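Local coordinates for secreted protein (PDB 5LXZ), which probably acts as a secreted copper-radical oxidase of the AA5 family, related to galactose oxidase, at residues 533-538 against 566-571; 308-313 against 393-398; 84-89 against 226-231; 29-32 against 38-41. The protein carries 1 engineered substitution. All coordinates share one frame; numbering follows the deposited sequence.

How the interactions relate
Interactions 2, 3 and 4 lie in the blades of the kelch-type propeller, and interaction 1 lies in the galactose oxidase-like early-set domain, its centre about 30 to 33 Å from the other three centres. Interactions 3 and 4 occupy adjacent blades with centres about 13 Å apart and touch directly, F229 CZ packing at 3.7 Å from L40 CD1. Interaction 2 sits on the other side of the chain's centre from interaction 4, about 17 Å away between nearest atoms. Interaction 4 lies near copper: the H30 side chain is about 7 Å from a copper ion, and I29 packs on H461, a ligand of the copper site formed with Y248, Y460 and H548.

Interaction 1. Residues 533-538 against 566-571. With EDO (1,2-ethanediol), chain K.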
loop_
_atom_site.group_PDB
_atom_site.type_symbol
_atom_site.label_atom_id
_atom_site.label_comp_id
_atom_site.label_asym_id
_atom_site.label_seq_id
_atom_site.Cartn_x
_atom_site.Cartn_y
_atom_site.Cartn_z
ATOM N N SER A 533 6.160 11.135 36.585
ATOM C CA SER A 533 7.457 11.806 36.658
ATOM C C SER A 533 8.604 11.093 35.917
ATOM O O SER A 533 9.655 11.688 35.704
ATOM C CB SER A 533 7.855 12.057 38.118
ATOM O OG SER A 533 8.109 10.832 38.757
ATOM N N THR A 534 8.377 9.852 35.478
ATOM C CA THR A 534 9.330 9.120 34.685
ATOM C C THR A 534 9.154 9.329 33.174
ATOM O O THR A 534 9.979 8.871 32.405
ATOM C CB THR A 534 9.251 7.606 34.960
ATOM O OG1 THR A 534 8.061 7.048 34.393
ATOM C CG2 THR A 534 9.297 7.342 36.497
ATOM N N VAL A 535 8.082 10.002 32.765
ATOM C CA VAL A 535 7.777 10.084 31.328
ATOM C C VAL A 535 8.776 11.014 30.658
ATOM O O VAL A 535 9.015 12.135 31.134
ATOM C CB VAL A 535 6.322 10.560 31.132
ATOM C CG1 VAL A 535 6.034 10.867 29.668
ATOM C CG2 VAL A 535 5.367 9.507 31.631
ATOM N N LYS A 536 9.339 10.575 29.537
ATOM C CA LYS A 536 10.202 11.399 28.721
ATOM C C LYS A 536 9.623 11.776 27.373
ATOM O O LYS A 536 10.029 12.785 26.796
ATOM C CB LYS A 536 11.551 10.719 28.474
ATOM C CG LYS A 536 12.377 10.536 29.730
ATOM C CD LYS A 536 12.771 11.840 30.438
ATOM C CE LYS A 536 13.690 12.703 29.615
ATOM N NZ LYS A 536 14.386 13.672 30.521
ATOM N N LYS A 537 8.712 10.949 26.865
ATOM C CA LYS A 537 8.148 11.144 25.525
ATOM C C LYS A 537 6.684 10.828 25.564
ATOM O O LYS A 537 6.273 9.863 26.186
ATOM C CB LYS A 537 8.774 10.192 24.517
ATOM C CG LYS A 537 10.188 10.496 24.117
ATOM C CD LYS A 537 10.645 9.461 23.114
ATOM C CE LYS A 537 12.091 9.645 22.795
ATOM N NZ LYS A 537 12.493 8.531 21.917
ATOM N N VAL A 538 5.902 11.636 24.856
ATOM C CA VAL A 538 4.501 11.327 24.631
ATOM C C VAL A 538 4.333 11.356 23.107
ATOM O O VAL A 538 4.747 12.320 22.444
ATOM C CB VAL A 538 3.582 12.356 25.304
ATOM C CG1 VAL A 538 2.105 12.087 25.035
ATOM C CG2 VAL A 538 3.835 12.347 26.819
ATOM N N ASP A 566 0.701 12.411 40.104
ATOM C CA ASP A 566 0.265 11.298 39.266
ATOM C C ASP A 566 -0.522 11.789 38.032
ATOM O O ASP A 566 -1.237 10.992 37.423
ATOM C CB ASP A 566 -0.534 10.269 40.084
ATOM C CG ASP A 566 -1.888 10.787 40.574
ATOM O OD1 ASP A 566 -2.147 12.013 40.530
ATOM O OD2 ASP A 566 -2.732 9.941 41.026
ATOM N N LYS A 567 -0.415 13.086 37.722
ATOM C CA LYS A 567 -1.155 13.710 36.617
ATOM C C LYS A 567 -0.198 14.101 35.502
ATOM O O LYS A 567 0.855 14.701 35.741
ATOM C CB LYS A 567 -1.917 14.940 37.081
ATOM C CG LYS A 567 -2.976 14.672 38.141
ATOM C CD LYS A 567 -4.171 13.861 37.662
ATOM C CE LYS A 567 -5.334 13.975 38.647
ATOM N NZ LYS A 567 -4.939 13.588 40.034
ATOM N N LEU A 568 -0.547 13.685 34.286
ATOM C CA LEU A 568 0.203 13.996 33.094
ATOM C C LEU A 568 -0.697 14.812 32.181
ATOM O O LEU A 568 -1.734 14.326 31.753
ATOM C CB LEU A 568 0.594 12.697 32.423
ATOM C CG LEU A 568 1.541 12.913 31.262
ATOM C CD1 LEU A 568 2.961 13.224 31.722
ATOM C CD2 LEU A 568 1.562 11.693 30.372
ATOM N N THR A 569 -0.304 16.052 31.910
ATOM C CA THR A 569 -1.066 16.934 31.002
ATOM C C THR A 569 -0.323 16.971 29.689
ATOM O O THR A 569 0.833 17.302 29.652
ATOM C CB THR A 569 -1.208 18.321 31.581
ATOM O OG1 THR A 569 -1.965 18.159 32.788
ATOM C CG2 THR A 569 -1.953 19.244 30.652
ATOM N N VAL A 570 -1.026 16.693 28.609
ATOM C CA VAL A 570 -0.412 16.683 27.273
ATOM C C VAL A 570 -1.079 17.741 26.423
ATOM O O VAL A 570 -2.239 18.052 26.637
ATOM C CB VAL A 570 -0.545 15.297 26.608
ATOM C CG1 VAL A 570 0.008 14.221 27.510
ATOM C CG2 VAL A 570 -1.979 14.959 26.257
ATOM N N THR A 571 -0.352 18.251 25.438
ATOM C CA THR A 571 -0.908 19.268 24.539
ATOM C C THR A 571 -0.700 18.790 23.106
ATOM O O THR A 571 0.385 18.441 22.724
ATOM C CB THR A 571 -0.242 20.643 24.775
ATOM O OG1 THR A 571 -0.425 21.011 26.166
ATOM C CG2 THR A 571 -0.852 21.729 23.923
HETATM C C1 EDO K . 8.831 15.517 22.765
HETATM O O1 EDO K . 9.589 14.387 22.331
HETATM C C2 EDO K . 8.016 15.255 24.043
HETATM O O2 EDO K . 6.998 14.224 23.900
#
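V538 and V570 meet through single methyls, V538 CG1 and V570 CG1 lying 3.9 Å apart while the two side chains cross at about a right angle. V538 uses both its branches: CG1, anti to the backbone N (chi1 178°), goes to V570, and CG2 approaches L568 CD2 at 4.3 Å. The other methyl of L568, CD1, reaches V535 CB at 4.3 Å, so the forked leucine end spans both valines of 535-538. Strands 535-538 and 567-571 flank 556-564, which pairs with both, in one curled sheet of the early-set domain; they run in similar directions at 32°, 9.6 Å apart, too far for backbone pairing. V535, V538, L568 and V570 meet on the face where F561 touches the first three. M586 adds to the filling beside V538 and V570. Hydrogen bonds lie at the margins. V538 N gives a nearly straight bond (174°) to O2 of a bound ethanediol, probably from the crystallisation liquor, at 3.0 Å. K536 and K537 both face T589 in a classic beta bulge. The one salt bridge within 566-571 joins K567 NZ to D566 OD1 at 3.2 Å, on the syn side of the carboxylate, tilted somewhat out of its plane; K537 NZ pairs with D416.

Interaction 2. Residues 308-313 against 393-398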
loop_
_atom_site.group_PDB
_atom_site.type_symbol
_atom_site.label_atom_id
_atom_site.label_comp_id
_atom_site.label_asym_id
_atom_site.label_seq_id
_atom_site.Cartn_x
_atom_site.Cartn_y
_atom_site.Cartn_z
ATOM N N LYS A 308 0.636 20.255 0.805
ATOM C CA LYS A 308 0.983 19.529 -0.397
ATOM C C LYS A 308 1.143 18.064 -0.062
ATOM O O LYS A 308 1.172 17.671 1.081
ATOM C CB LYS A 308 2.237 20.131 -1.063
ATOM C CG LYS A 308 2.047 21.629 -1.362
ATOM C CD LYS A 308 3.209 22.192 -2.168
ATOM C CE LYS A 308 3.044 23.727 -2.273
ATOM N NZ LYS A 308 4.175 24.419 -2.948
ATOM N N ILE A 309 1.209 17.268 -1.109
ATOM C CA ILE A 309 1.334 15.833 -0.997
ATOM C C ILE A 309 2.729 15.410 -1.415
ATOM O O ILE A 309 3.193 15.774 -2.513
ATOM C CB ILE A 309 0.287 15.143 -1.877
ATOM C CG1 ILE A 309 -1.109 15.244 -1.282
ATOM C CG2 ILE A 309 0.618 13.645 -2.122
ATOM C CD1 ILE A 309 -1.384 14.426 -0.012
ATOM N N PHE A 310 3.397 14.639 -0.552
ATOM C CA PHE A 310 4.643 14.059 -0.898
ATOM C C PHE A 310 4.447 12.691 -1.488
ATOM O O PHE A 310 3.815 11.845 -0.871
ATOM C CB PHE A 310 5.552 13.954 0.325
ATOM C CG PHE A 310 6.920 13.390 0.018
ATOM C CD1 PHE A 310 7.716 14.007 -0.940
ATOM C CD2 PHE A 310 7.366 12.250 0.600
ATOM C CE1 PHE A 310 8.977 13.516 -1.219
ATOM C CE2 PHE A 310 8.647 11.749 0.314
ATOM C CZ PHE A 310 9.426 12.389 -0.587
ATOM N N TYR A 311 4.968 12.526 -2.703
ATOM C CA TYR A 311 5.030 11.203 -3.363
ATOM C C TYR A 311 6.422 10.717 -3.188
ATOM O O TYR A 311 7.362 11.301 -3.736
ATOM C CB TYR A 311 4.668 11.346 -4.821
ATOM C CG TYR A 311 4.897 10.107 -5.662
ATOM C CD1 TYR A 311 4.378 8.856 -5.268
ATOM C CD2 TYR A 311 5.576 10.164 -6.855
ATOM C CE1 TYR A 311 4.560 7.725 -6.053
ATOM C CE2 TYR A 311 5.693 9.061 -7.657
ATOM C CZ TYR A 311 5.193 7.838 -7.252
ATOM O OH TYR A 311 5.266 6.704 -8.015
ATOM N N SER A 312 6.575 9.571 -2.522
ATOM C CA SER A 312 7.903 9.075 -2.203
ATOM C C SER A 312 8.514 8.341 -3.400
ATOM O O SER A 312 9.704 8.057 -3.352
ATOM C CB SER A 312 7.867 8.125 -1.020
ATOM O OG SER A 312 7.289 6.880 -1.401
ATOM N N GLY A 313 7.726 8.018 -4.400
ATOM C CA GLY A 313 8.139 7.172 -5.506
ATOM C C GLY A 313 7.768 5.707 -5.334
ATOM O O GLY A 313 7.707 4.975 -6.325
ATOM N N PRO A 393 14.915 20.161 -0.988
ATOM C CA PRO A 393 14.895 18.799 -0.451
ATOM C C PRO A 393 15.511 17.809 -1.393
ATOM O O PRO A 393 15.466 18.007 -2.613
ATOM C CB PRO A 393 13.411 18.505 -0.291
ATOM C CG PRO A 393 12.763 19.351 -1.314
ATOM C CD PRO A 393 13.561 20.611 -1.332
ATOM N N LYS A 394 16.086 16.758 -0.818
ATOM C CA LYS A 394 16.672 15.694 -1.592
ATOM C C LYS A 394 16.674 14.440 -0.754
ATOM O O LYS A 394 16.604 14.503 0.489
ATOM C CB LYS A 394 18.100 16.019 -2.018
ATOM C CG LYS A 394 19.055 16.167 -0.855
ATOM C CD LYS A 394 20.452 16.652 -1.222
ATOM C CE LYS A 394 21.268 16.905 0.045
ATOM N NZ LYS A 394 22.393 17.845 -0.210
ATOM N N PHE A 395 16.733 13.316 -1.441
ATOM C CA PHE A 395 17.014 12.050 -0.822
ATOM C C PHE A 395 18.519 11.864 -0.620
ATOM O O PHE A 395 19.322 12.217 -1.508
ATOM C CB PHE A 395 16.465 10.898 -1.622
ATOM C CG PHE A 395 14.990 10.723 -1.490
ATOM C CD1 PHE A 395 14.460 9.927 -0.463
ATOM C CD2 PHE A 395 14.141 11.297 -2.411
ATOM C CE1 PHE A 395 13.110 9.728 -0.355
ATOM C CE2 PHE A 395 12.758 11.095 -2.273
ATOM C CZ PHE A 395 12.288 10.313 -1.257
ATOM N N VAL A 396 18.845 11.288 0.528
ATOM C CA VAL A 396 20.212 10.820 0.828
ATOM C C VAL A 396 20.085 9.426 1.346
ATOM O O VAL A 396 19.089 9.086 2.009
ATOM C CB VAL A 396 20.946 11.708 1.839
ATOM C CG1 VAL A 396 21.067 13.112 1.311
ATOM C CG2 VAL A 396 20.244 11.737 3.165
ATOM N N ASP A 397 21.061 8.574 1.071
ATOM C CA ASP A 397 20.983 7.203 1.549
ATOM C C ASP A 397 21.029 7.171 3.070
ATOM O O ASP A 397 21.786 7.924 3.710
ATOM C CB ASP A 397 22.137 6.329 1.015
ATOM C CG ASP A 397 22.041 6.047 -0.452
ATOM O OD1 ASP A 397 21.055 6.465 -1.092
ATOM O OD2 ASP A 397 22.962 5.369 -1.007
ATOM N N GLY A 398 20.203 6.295 3.638
ATOM C CA GLY A 398 20.288 5.933 5.054
ATOM C C GLY A 398 21.053 4.627 5.188
ATOM O O GLY A 398 21.769 4.182 4.273
#
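S312 OG is gripped twice from outside the contact, by T354 OG1 and by the backbone A314 N, while the carbonyl of the same residue turns to the facing segment: S312 O lies 4.0 Å from F395 CZ. No hydrogen bond crosses between 308-313 and 393-398, and the join is carried by two phenylalanines. F310 and F395 reach toward each other from opposite directions, and their CZ atoms come within 3.6 Å. F395 CE2, 4.0 Å from F310 CZ, lies in the plane of the F310 ring at its edge, whereas F310 CZ comes at the F395 ring obliquely. F310 holds CG anti to its own N (chi1 -178°), which carries the ring out from strand 309-311. The backbone then curls back over it, S312 N standing 4.1 Å above one ring face, toward the rim. A second ring, Y365, meets F310 with planes at about 45°. Around F395, A386, R384, V367 and M343 complete the packing. The arrangement is interblade packing of a kelch propeller: 309-311 is the second strand of the four-stranded sheet that runs from strand 301-303 to 337-339, and 395-397 is an outermost strand of the next, from 353-356 to 395-397, whose strand 364-368 sends V367 against both S312 and F395.

Interaction 3. Residues 84-89 against 226-231; sequences TQLANG and AFEFDP
L86 CD1 sits over the flat face of the E228 carboxylate, 3.4 Å from E228 CD, with the two side chains crossing at about a right angle. The methyl also rests 3.8 Å from E228 CG, making this a carbon contact on the pi face that leaves the oxygens to bond elsewhere. A water joins N88 ND2 to E228 OE1, which lie 4.3 Å apart, too far for a direct bond; it accepts from ND2 at 3.0 Å and gives to OE1 in a bond whose short length is doubtful. N88 CG sits between the backbone N and carbonyl carbon (chi1 71°), which brings the amide to this side. The remaining contact is backbone against ring, G89 O lying 3.6 Å from P231 CG.

In the next shell, N90 ND2 also bonds E228 OE1 and the Y279 hydroxyl bonds OE2, so both oxygens of this buried carboxylate have partners and its rotation is fixed. An alanine in place of E228 is likely to leave the Y279 hydroxyl and the N90 amide without their mate and to open a gap beneath L86 CD1. N88 is steadied through OD1 by N90 N, and L86 leans on L92 and I259. A type I turn, L86 to G89, closed by G89 N to L86 O at 3.0 Å, sets these residues in place; G89 has a positive phi of 88°, where a side chain would jam against the preceding carbonyl. The turn leads strand 81-85 into 91-102, to which 226-230 is also paired antiparallel: a kelch propeller blade whose hairpin end meets the next blade through Y279 and I259.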
loop_
_atom_site.group_PDB
_atom_site.type_symbol
_atom_site.label_atom_id
_atom_site.label_comp_id
_atom_site.label_asym_id
_atom_site.label_seq_id
_atom_site.Cartn_x
_atom_site.Cartn_y
_atom_site.Cartn_z
ATOM N N THR A 84 -8.308 4.584 4.065
ATOM C CA THR A 84 -7.721 5.445 5.059
ATOM C C THR A 84 -8.790 5.778 6.112
ATOM O O THR A 84 -9.997 5.696 5.855
ATOM C CB THR A 84 -7.057 6.667 4.414
ATOM O OG1 THR A 84 -6.074 7.225 5.317
ATOM C CG2 THR A 84 -8.077 7.685 4.012
ATOM N N GLN A 85 -8.341 6.111 7.310
ATOM C CA GLN A 85 -9.230 6.531 8.385
ATOM C C GLN A 85 -9.803 7.903 8.152
ATOM O O GLN A 85 -9.082 8.846 7.868
ATOM C CB GLN A 85 -8.455 6.538 9.708
ATOM C CG GLN A 85 -9.406 6.712 10.898
ATOM C CD GLN A 85 -8.803 7.198 12.205
ATOM O OE1 GLN A 85 -9.542 7.714 13.075
ATOM N NE2 GLN A 85 -7.529 6.985 12.418
ATOM N N LEU A 86 -11.104 8.016 8.301
ATOM C CA LEU A 86 -11.805 9.289 8.285
ATOM C C LEU A 86 -11.766 9.931 9.670
ATOM O O LEU A 86 -11.410 9.320 10.661
ATOM C CB LEU A 86 -13.249 9.053 7.872
ATOM C CG LEU A 86 -13.423 8.472 6.482
ATOM C CD1 LEU A 86 -14.896 8.285 6.239
ATOM C CD2 LEU A 86 -12.781 9.295 5.388
ATOM N N ALA A 87 -12.128 11.203 9.709
ATOM C CA ALA A 87 -12.129 11.932 10.996
ATOM C C ALA A 87 -12.992 11.319 12.071
ATOM O O ALA A 87 -12.683 11.407 13.276
ATOM C CB ALA A 87 -12.532 13.386 10.781
ATOM N N ASN A 88 -14.078 10.641 11.684
ATOM C CA ASN A 88 -14.867 9.950 12.687
ATOM C C ASN A 88 -14.435 8.551 13.081
ATOM O O ASN A 88 -15.121 7.871 13.848
ATOM C CB ASN A 88 -16.318 9.944 12.258
ATOM C CG ASN A 88 -16.584 9.033 11.084
ATOM O OD1 ASN A 88 -15.681 8.402 10.508
ATOM N ND2 ASN A 88 -17.853 8.987 10.689
ATOM N N GLY A 89 -13.268 8.098 12.623
ATOM C CA GLY A 89 -12.776 6.770 12.963
ATOM C C GLY A 89 -13.238 5.683 12.036
ATOM O O GLY A 89 -12.740 4.572 12.091
ATOM N N ALA A 226 -17.474 1.776 -2.998
ATOM C CA ALA A 226 -16.915 2.391 -1.816
ATOM C C ALA A 226 -17.763 2.184 -0.594
ATOM O O ALA A 226 -19.024 2.202 -0.669
ATOM C CB ALA A 226 -16.693 3.858 -2.041
ATOM N N PHE A 227 -17.109 2.046 0.556
ATOM C CA PHE A 227 -17.808 1.819 1.809
ATOM C C PHE A 227 -17.098 2.593 2.910
ATOM O O PHE A 227 -15.924 2.910 2.789
ATOM C CB PHE A 227 -17.732 0.331 2.199
ATOM C CG PHE A 227 -18.310 -0.598 1.186
ATOM C CD1 PHE A 227 -17.566 -1.029 0.103
ATOM C CD2 PHE A 227 -19.658 -0.945 1.258
ATOM C CE1 PHE A 227 -18.120 -1.858 -0.862
ATOM C CE2 PHE A 227 -20.215 -1.748 0.266
ATOM C CZ PHE A 227 -19.453 -2.210 -0.762
ATOM N N GLU A 228 -17.801 2.872 3.989
ATOM C CA GLU A 228 -17.164 3.230 5.229
ATOM C C GLU A 228 -17.283 2.045 6.166
ATOM O O GLU A 228 -18.382 1.569 6.400
ATOM C CB GLU A 228 -17.763 4.466 5.833
ATOM C CG GLU A 228 -17.495 5.744 5.048
ATOM C CD GLU A 228 -18.024 6.991 5.741
ATOM O OE1 GLU A 228 -18.338 6.926 6.967
ATOM O OE2 GLU A 228 -18.118 8.059 5.101
ATOM N N PHE A 229 -16.182 1.536 6.705
ATOM C CA PHE A 229 -16.286 0.491 7.707
ATOM C C PHE A 229 -16.457 1.192 9.044
ATOM O O PHE A 229 -15.599 1.985 9.451
ATOM C CB PHE A 229 -15.052 -0.411 7.767
ATOM C CG PHE A 229 -15.236 -1.540 8.719
ATOM C CD1 PHE A 229 -15.981 -2.661 8.305
ATOM C CD2 PHE A 229 -14.812 -1.473 10.055
ATOM C CE1 PHE A 229 -16.211 -3.716 9.170
ATOM C CE2 PHE A 229 -15.082 -2.548 10.917
ATOM C CZ PHE A 229 -15.761 -3.655 10.465
ATOM N N ASP A 230 -17.556 0.893 9.731
ATOM C CA ASP A 230 -17.868 1.482 11.018
ATOM C C ASP A 230 -17.365 0.525 12.106
ATOM O O ASP A 230 -17.885 -0.593 12.235
ATOM C CB ASP A 230 -19.392 1.691 11.079
ATOM C CG ASP A 230 -19.870 2.250 12.395
ATOM O OD1 ASP A 230 -19.226 2.060 13.424
ATOM O OD2 ASP A 230 -20.959 2.874 12.365
ATOM N N PRO A 231 -16.340 0.926 12.867
ATOM C CA PRO A 231 -15.753 0.032 13.849
ATOM C C PRO A 231 -16.648 -0.254 15.058
ATOM O O PRO A 231 -16.459 -1.282 15.694
ATOM C CB PRO A 231 -14.488 0.723 14.266
ATOM C CG PRO A 231 -14.648 2.127 13.908
ATOM C CD PRO A 231 -15.690 2.255 12.842
HETATM O O HOH W 1 -19.589 8.648 8.290
#

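Interaction 4. Residues 29-32 against 38-41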
loop_
_atom_site.group_PDB
_atom_site.type_symbol
_atom_site.label_atom_id
_atom_site.label_comp_id
_atom_site.label_asym_id
_atom_site.label_seq_id
_atom_site.Cartn_x
_atom_site.Cartn_y
_atom_site.Cartn_z
ATOM N N ILE A 29 -5.018 -9.644 3.214
ATOM C CA ILE A 29 -4.203 -8.804 2.323
ATOM C C ILE A 29 -4.196 -7.328 2.776
ATOM O O ILE A 29 -3.270 -6.594 2.442
ATOM C CB ILE A 29 -4.658 -8.947 0.863
ATOM C CG1 ILE A 29 -4.404 -10.410 0.431
ATOM C CG2 ILE A 29 -3.956 -7.991 -0.076
ATOM C CD1 ILE A 29 -5.074 -10.770 -0.863
ATOM N N HIS A 30 -5.160 -6.906 3.586
ATOM C CA HIS A 30 -5.217 -5.577 4.146
ATOM C C HIS A 30 -5.502 -5.732 5.608
ATOM O O HIS A 30 -6.334 -6.577 5.994
ATOM C CB HIS A 30 -6.416 -4.818 3.557
ATOM C CG HIS A 30 -6.471 -4.777 2.072
ATOM N ND1 HIS A 30 -6.205 -3.638 1.338
ATOM C CD2 HIS A 30 -6.751 -5.734 1.163
ATOM C CE1 HIS A 30 -6.329 -3.899 0.047
ATOM N NE2 HIS A 30 -6.623 -5.170 -0.085
ATOM N N ALA A 31 -4.945 -4.865 6.430
ATOM C CA ALA A 31 -5.375 -4.787 7.803
ATOM C C ALA A 31 -5.334 -3.368 8.297
ATOM O O ALA A 31 -4.531 -2.549 7.815
ATOM C CB ALA A 31 -4.563 -5.690 8.689
ATOM N N ALA A 32 -6.204 -3.074 9.239
ATOM C CA ALA A 32 -6.246 -1.755 9.836
ATOM C C ALA A 32 -6.573 -1.876 11.311
ATOM O O ALA A 32 -7.497 -2.589 11.673
ATOM C CB ALA A 32 -7.280 -0.888 9.151
ATOM N N LYS A 38 -9.585 -3.083 18.067
ATOM C CA LYS A 38 -9.644 -4.305 17.294
ATOM C C LYS A 38 -9.033 -4.081 15.924
ATOM O O LYS A 38 -8.897 -2.928 15.476
ATOM C CB LYS A 38 -11.082 -4.749 17.194
ATOM C CG LYS A 38 -11.645 -4.993 18.603
ATOM C CD LYS A 38 -13.018 -5.545 18.521
ATOM C CE LYS A 38 -13.718 -5.544 19.870
ATOM N NZ LYS A 38 -15.077 -6.124 19.652
ATOM N N VAL A 39 -8.666 -5.173 15.274
ATOM C CA VAL A 39 -8.027 -5.109 13.961
ATOM C C VAL A 39 -8.959 -5.647 12.916
ATOM O O VAL A 39 -9.446 -6.785 13.028
ATOM C CB VAL A 39 -6.720 -5.894 13.949
ATOM C CG1 VAL A 39 -6.046 -5.829 12.593
ATOM C CG2 VAL A 39 -5.779 -5.403 15.045
ATOM N N LEU A 40 -9.196 -4.840 11.886
ATOM C CA LEU A 40 -9.938 -5.248 10.707
ATOM C C LEU A 40 -8.963 -5.952 9.767
ATOM O O LEU A 40 -7.902 -5.405 9.453
ATOM C CB LEU A 40 -10.533 -4.035 10.023
ATOM C CG LEU A 40 -11.331 -4.336 8.758
ATOM C CD1 LEU A 40 -12.623 -5.014 9.123
ATOM C CD2 LEU A 40 -11.522 -3.050 7.938
ATOM N N MET A 41 -9.286 -7.168 9.354
ATOM C CA MET A 41 -8.444 -7.959 8.471
ATOM C C MET A 41 -9.248 -8.293 7.230
ATOM O O MET A 41 -10.261 -9.025 7.312
ATOM C CB MET A 41 -7.999 -9.222 9.203
ATOM C CG MET A 41 -7.237 -8.895 10.483
ATOM S SD MET A 41 -6.890 -10.323 11.518
ATOM C CE MET A 41 -5.547 -10.990 10.539
#
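A32 and L40 form an antiparallel hydrogen-bonded pair, A32 N giving to L40 O at 2.9 Å and L40 N returning to A32 O at 2.8 Å, and A31 with M41 makes the adjoining non-hydrogen-bonded pair. This is the beta hairpin 30-33/39-44 of a propeller blade; the segments 30-32 and 39-41 run 4.7 Å apart at 166°. Both bonds bend moderately at the hydrogen, and A32 N meets L40 O in the carbonyl plane. Each acceptor also takes a CA-H contact: A31 CA stands 3.1 Å from L40 O, and V39 CA 3.4 Å from A32 O. At the start of the hairpin I29 and H30 both face V42 in a classic beta bulge.

A31 and M41 lie on one face of the sheet, where F475 packs on A31; A32 and L40 lie on the other. H30 turns its ring away from 38-41, and its ND1 bonds H83 NE2. On its far side strand 30-33 pairs with 545-547, A31 to S546 through the backbone, just before copper ligand H548. K38 NZ reaches E234 in a salt bridge. V39 holds CG1 anti to its backbone N (chi1 -180°), which brings that methyl 3.7 Å from A32 O and 4.2 Å from A31 CB.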